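Geranyltranstransferase (Staphylococcus aureus, PDB 1RTR) catalyses, as a farnesyl pyrophosphate synthase, the condensation of isopentenyl pyrophosphate with geranyl pyrophosphate to give farnesyl pyrophosphate, a precursor of isoprenoids. Local coordinates at residues 188-193 against 198-203; 204-209 against 282-287. All coordinates share one frame; numbering follows the deposited sequence.

Contact 1. Residues 188-193 against 198-203; sequences SAADIA and TTKEHL. Unlike the reference sequence in segment 198-203: Thr-198 (reference Ala).
Lys-200 reaches over to Asp-191 with an extended side chain, and the two side chains meet at about a right angle. The first torsion of Lys-200, chi1 -83°, sets CG anti to the carbonyl carbon, and from there the straight chain carries the ammonium to the neighbouring helix. Lys-200 NZ lies 3.3 Å from Asp-191 OD1, a salt bridge whose hydrogen bond is weak. The other carboxylate oxygen, OD2, forms a salt bridge with Arg-140. Two cations thus share one buried carboxylate, an arrangement that would probably hold it ionised.

The lysine also contributes apolar contact on its way. The methyl of Ala-190 points at the partner helix and meets two groups there: its CB is 4.1 Å from Lys-200 CG and equally far from Leu-203 CD1. Leu-203 goes on to touch Val-186 and Met-187, extending the apolar seam along the helix 179-193.

The local axes approach to 10.4 Å, with their directions 163° apart. Nearly antiparallel, and joined by only four intervening residues, the two segments form a helical hairpin, characteristic of the all-helical fold of prenyl synthases.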
# COMPACT_ATOMS: atom_id res chain seq x y z
N SER A 188 13.21 8.43 8.64
CA SER A 188 13.57 8.25 7.24
C SER A 188 14.69 9.25 6.89
O SER A 188 15.68 8.89 6.23
CB SER A 188 12.36 8.41 6.31
OG SER A 188 11.99 9.78 6.20
N ALA A 189 14.55 10.48 7.37
CA ALA A 189 15.60 11.49 7.16
C ALA A 189 16.90 11.07 7.83
O ALA A 189 17.98 11.12 7.22
CB ALA A 189 15.14 12.87 7.64
N ALA A 190 16.81 10.62 9.07
CA ALA A 190 18.00 10.19 9.78
C ALA A 190 18.71 9.10 9.00
O ALA A 190 19.96 9.03 9.01
CB ALA A 190 17.64 9.72 11.16
N ASP A 191 17.91 8.26 8.34
CA ASP A 191 18.43 7.15 7.53
C ASP A 191 19.07 7.61 6.21
O ASP A 191 20.12 7.09 5.80
CB ASP A 191 17.31 6.12 7.26
CG ASP A 191 17.18 5.11 8.39
OD1 ASP A 191 18.08 5.05 9.25
OD2 ASP A 191 16.21 4.32 8.50
N ILE A 192 18.45 8.58 5.55
CA ILE A 192 19.04 9.16 4.35
C ILE A 192 20.35 9.87 4.72
O ILE A 192 21.35 9.75 4.00
CB ILE A 192 18.06 10.10 3.66
CG1 ILE A 192 16.91 9.29 3.06
CG2 ILE A 192 18.79 10.95 2.61
CD1 ILE A 192 15.60 10.05 3.00
N ALA A 193 20.35 10.58 5.85
CA ALA A 193 21.54 11.30 6.32
C ALA A 193 22.64 10.37 6.81
O ALA A 193 23.80 10.75 6.91
CB ALA A 193 21.18 12.30 7.39
N THR A 198 23.33 6.99 18.24
CA THR A 198 22.89 7.80 19.37
C THR A 198 22.17 9.08 18.96
O THR A 198 21.25 9.49 19.67
CB THR A 198 24.00 7.99 20.50
OG1 THR A 198 24.11 9.37 20.89
CG2 THR A 198 25.40 7.60 20.04
N THR A 199 22.53 9.68 17.82
CA THR A 199 21.71 10.78 17.24
C THR A 199 20.33 10.28 16.80
O THR A 199 19.33 10.98 16.96
CB THR A 199 22.42 11.48 16.04
OG1 THR A 199 23.68 12.02 16.46
CG2 THR A 199 21.64 12.73 15.58
N LYS A 200 20.29 9.07 16.24
CA LYS A 200 19.03 8.42 15.88
C LYS A 200 18.11 8.25 17.09
O LYS A 200 16.91 8.56 17.02
CB LYS A 200 19.29 7.07 15.21
CG LYS A 200 19.58 7.17 13.72
CD LYS A 200 19.88 5.79 13.15
CE LYS A 200 20.42 5.88 11.73
NZ LYS A 200 20.69 4.53 11.16
N GLU A 201 18.67 7.79 18.21
CA GLU A 201 17.91 7.64 19.45
C GLU A 201 17.24 8.92 19.89
O GLU A 201 16.08 8.91 20.29
CB GLU A 201 18.81 7.15 20.59
CG GLU A 201 18.11 7.15 21.96
CD GLU A 201 18.23 8.46 22.73
OE1 GLU A 201 19.38 8.98 22.87
OE2 GLU A 201 17.18 8.98 23.21
N HIS A 202 17.96 10.03 19.84
CA HIS A 202 17.41 11.30 20.29
C HIS A 202 16.37 11.81 19.32
O HIS A 202 15.39 12.45 19.73
CB HIS A 202 18.51 12.35 20.48
CG HIS A 202 19.49 12.01 21.56
ND1 HIS A 202 20.77 11.57 21.30
CD2 HIS A 202 19.37 12.03 22.91
CE1 HIS A 202 21.40 11.34 22.44
NE2 HIS A 202 20.57 11.61 23.43
N LEU A 203 16.56 11.53 18.04
CA LEU A 203 15.61 12.01 17.03
C LEU A 203 14.32 11.24 17.16
O LEU A 203 13.23 11.80 17.00
CB LEU A 203 16.21 11.89 15.63
CG LEU A 203 17.23 12.98 15.29
CD1 LEU A 203 18.12 12.54 14.13
CD2 LEU A 203 16.52 14.30 14.97

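Contact 2. Residues 204-209 against 282-287; sequences ESYSYH and LEIVDL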
# COMPACT_ATOMS: atom_id res chain seq x y z
N GLU A 204 14.45 9.96 17.49
CA GLU A 204 13.32 9.09 17.79
C GLU A 204 12.43 9.60 18.93
O GLU A 204 11.25 9.91 18.68
CB GLU A 204 13.80 7.67 18.10
CG GLU A 204 13.57 6.69 16.98
CD GLU A 204 12.59 5.59 17.36
OE1 GLU A 204 11.41 5.95 17.68
OE2 GLU A 204 13.00 4.39 17.33
N SER A 205 12.97 9.72 20.14
CA SER A 205 12.20 10.30 21.25
C SER A 205 11.65 11.65 20.87
O SER A 205 10.48 11.94 21.13
CB SER A 205 13.01 10.47 22.53
OG SER A 205 13.81 9.34 22.79
N TYR A 206 12.49 12.47 20.24
CA TYR A 206 12.01 13.77 19.82
C TYR A 206 10.74 13.60 19.02
O TYR A 206 9.74 14.26 19.31
CB TYR A 206 13.07 14.54 19.02
CG TYR A 206 12.49 15.65 18.15
CD1 TYR A 206 12.18 15.43 16.81
CD2 TYR A 206 12.22 16.91 18.69
CE1 TYR A 206 11.64 16.45 16.02
CE2 TYR A 206 11.68 17.93 17.91
CZ TYR A 206 11.40 17.70 16.58
OH TYR A 206 10.86 18.70 15.82
N SER A 207 10.75 12.69 18.03
CA SER A 207 9.60 12.53 17.13
C SER A 207 8.37 12.00 17.84
O SER A 207 7.25 12.44 17.58
CB SER A 207 9.95 11.65 15.93
OG SER A 207 9.92 10.27 16.29
N TYR A 208 8.59 11.06 18.76
CA TYR A 208 7.50 10.54 19.59
C TYR A 208 6.80 11.65 20.39
O TYR A 208 5.57 11.78 20.33
CB TYR A 208 7.98 9.44 20.54
CG TYR A 208 6.96 9.13 21.60
CD1 TYR A 208 7.08 9.66 22.89
CD2 TYR A 208 5.86 8.31 21.32
CE1 TYR A 208 6.14 9.38 23.88
CE2 TYR A 208 4.90 8.03 22.30
CZ TYR A 208 5.05 8.57 23.57
OH TYR A 208 4.12 8.30 24.55
N HIS A 209 7.58 12.45 21.11
CA HIS A 209 7.01 13.53 21.93
C HIS A 209 6.36 14.59 21.07
O HIS A 209 5.25 15.07 21.39
CB HIS A 209 8.05 14.14 22.87
CG HIS A 209 8.51 13.20 23.93
ND1 HIS A 209 7.65 12.70 24.90
CD2 HIS A 209 9.71 12.61 24.16
CE1 HIS A 209 8.32 11.87 25.68
NE2 HIS A 209 9.57 11.80 25.25
N LEU A 282 13.37 22.57 16.62
CA LEU A 282 12.93 23.38 17.75
C LEU A 282 11.82 24.34 17.36
O LEU A 282 10.90 24.56 18.13
CB LEU A 282 14.12 24.14 18.36
CG LEU A 282 14.08 24.76 19.77
CD1 LEU A 282 13.80 26.27 19.70
CD2 LEU A 282 13.09 24.07 20.72
N GLU A 283 11.90 24.88 16.15
CA GLU A 283 10.85 25.77 15.65
C GLU A 283 9.53 25.04 15.43
O GLU A 283 8.46 25.61 15.65
CB GLU A 283 11.30 26.46 14.36
CG GLU A 283 11.14 27.97 14.35
CD GLU A 283 12.14 28.65 13.42
OE1 GLU A 283 12.94 29.49 13.90
OE2 GLU A 283 12.13 28.32 12.21
N ILE A 284 9.60 23.78 14.98
CA ILE A 284 8.39 22.97 14.78
C ILE A 284 7.73 22.62 16.11
O ILE A 284 6.50 22.66 16.22
CB ILE A 284 8.68 21.70 13.91
CG1 ILE A 284 8.60 22.05 12.43
CG2 ILE A 284 7.71 20.55 14.21
CD1 ILE A 284 9.73 21.48 11.63
N VAL A 285 8.54 22.29 17.12
CA VAL A 285 8.06 22.09 18.48
C VAL A 285 7.21 23.27 18.94
O VAL A 285 6.12 23.08 19.48
CB VAL A 285 9.20 21.90 19.50
CG1 VAL A 285 8.64 21.78 20.92
CG2 VAL A 285 10.04 20.70 19.17
N ASP A 286 7.71 24.48 18.69
CA ASP A 286 7.00 25.69 19.13
C ASP A 286 5.72 25.96 18.34
O ASP A 286 4.77 26.53 18.88
CB ASP A 286 7.93 26.91 19.18
CG ASP A 286 8.74 26.98 20.48
OD1 ASP A 286 9.84 27.57 20.46
OD2 ASP A 286 8.38 26.48 21.58
N LEU A 287 5.67 25.52 17.09
CA LEU A 287 4.46 25.63 16.28
C LEU A 287 3.38 24.67 16.78
O LEU A 287 2.20 25.02 16.82
CB LEU A 287 4.76 25.42 14.79
CG LEU A 287 4.28 26.58 13.89
CD1 LEU A 287 5.43 27.27 13.14
CD2 LEU A 287 3.18 26.12 12.93
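Tyr-206 brings the edge of its ring against Val-285, whose CG2 methyl sits near the ring plane, 3.5 Å from Tyr-206 CE2. The methyl therefore meets the aromatic rim, and the two side chains run obliquely to one another. A chi1 of 160° places the tyrosine CG roughly opposite the backbone N and sends the ring out from its helix toward the segment 282-287. On the valine the contact falls to CG2, the branch anti to the carbonyl carbon; CG1 is anti to the backbone N.

The far end of the tyrosine meets Val-285 again and Ile-284 as well. Its OH is 4.0 Å from Val-285 CG2 and 4.0 Å from Ile-284 CG2, with the isoleucine side chain lying nearly perpendicular to that of Tyr-206. Beyond the two segments, other apolar neighbours include Leu-269 against the tyrosine, Leu-49, Leu-52 and Leu-210 against Ile-284, and Met-213 against Val-285. Helices 45-56, 197-227, 245-270 and 279-289 consequently all contribute to this part of the interior.

No hydrogen bond joins the segments 204-209 and 282-287 themselves. The phenol is nevertheless provided for, because Tyr-206 OH bonds to the backbone O of Leu-281, just ahead of the second segment on the same C-terminal helix. Aliphatic contacts along the ring's rim and hydroxyl thus combine with one polar anchor at its tip. The implied chemistry is that of a buried tyrosine which packs as a hydrophobic group while its hydroxyl, hydrogen-bonded to a main-chain carbonyl, is buried without losing a polar partner.

Followed from the N terminus, the chain passes through its earlier helices before reaching helix 179-193, turns within a few residues and enters helix 197-227, so contact 1 closes a short loop between sequence neighbours. Contact 2 opens with segment 204-209 on that same long helix, and closes after 72 intervening residues, including helix 245-270, when the chain comes back as helix 279-289. The two contacts are in series, neither nested nor crossing, and their centres are about 13 Å apart. Helix 197-227 is the shared element: its early turns are tied to the preceding helix by contact 1, and the next turns to the C-terminal helix by contact 2.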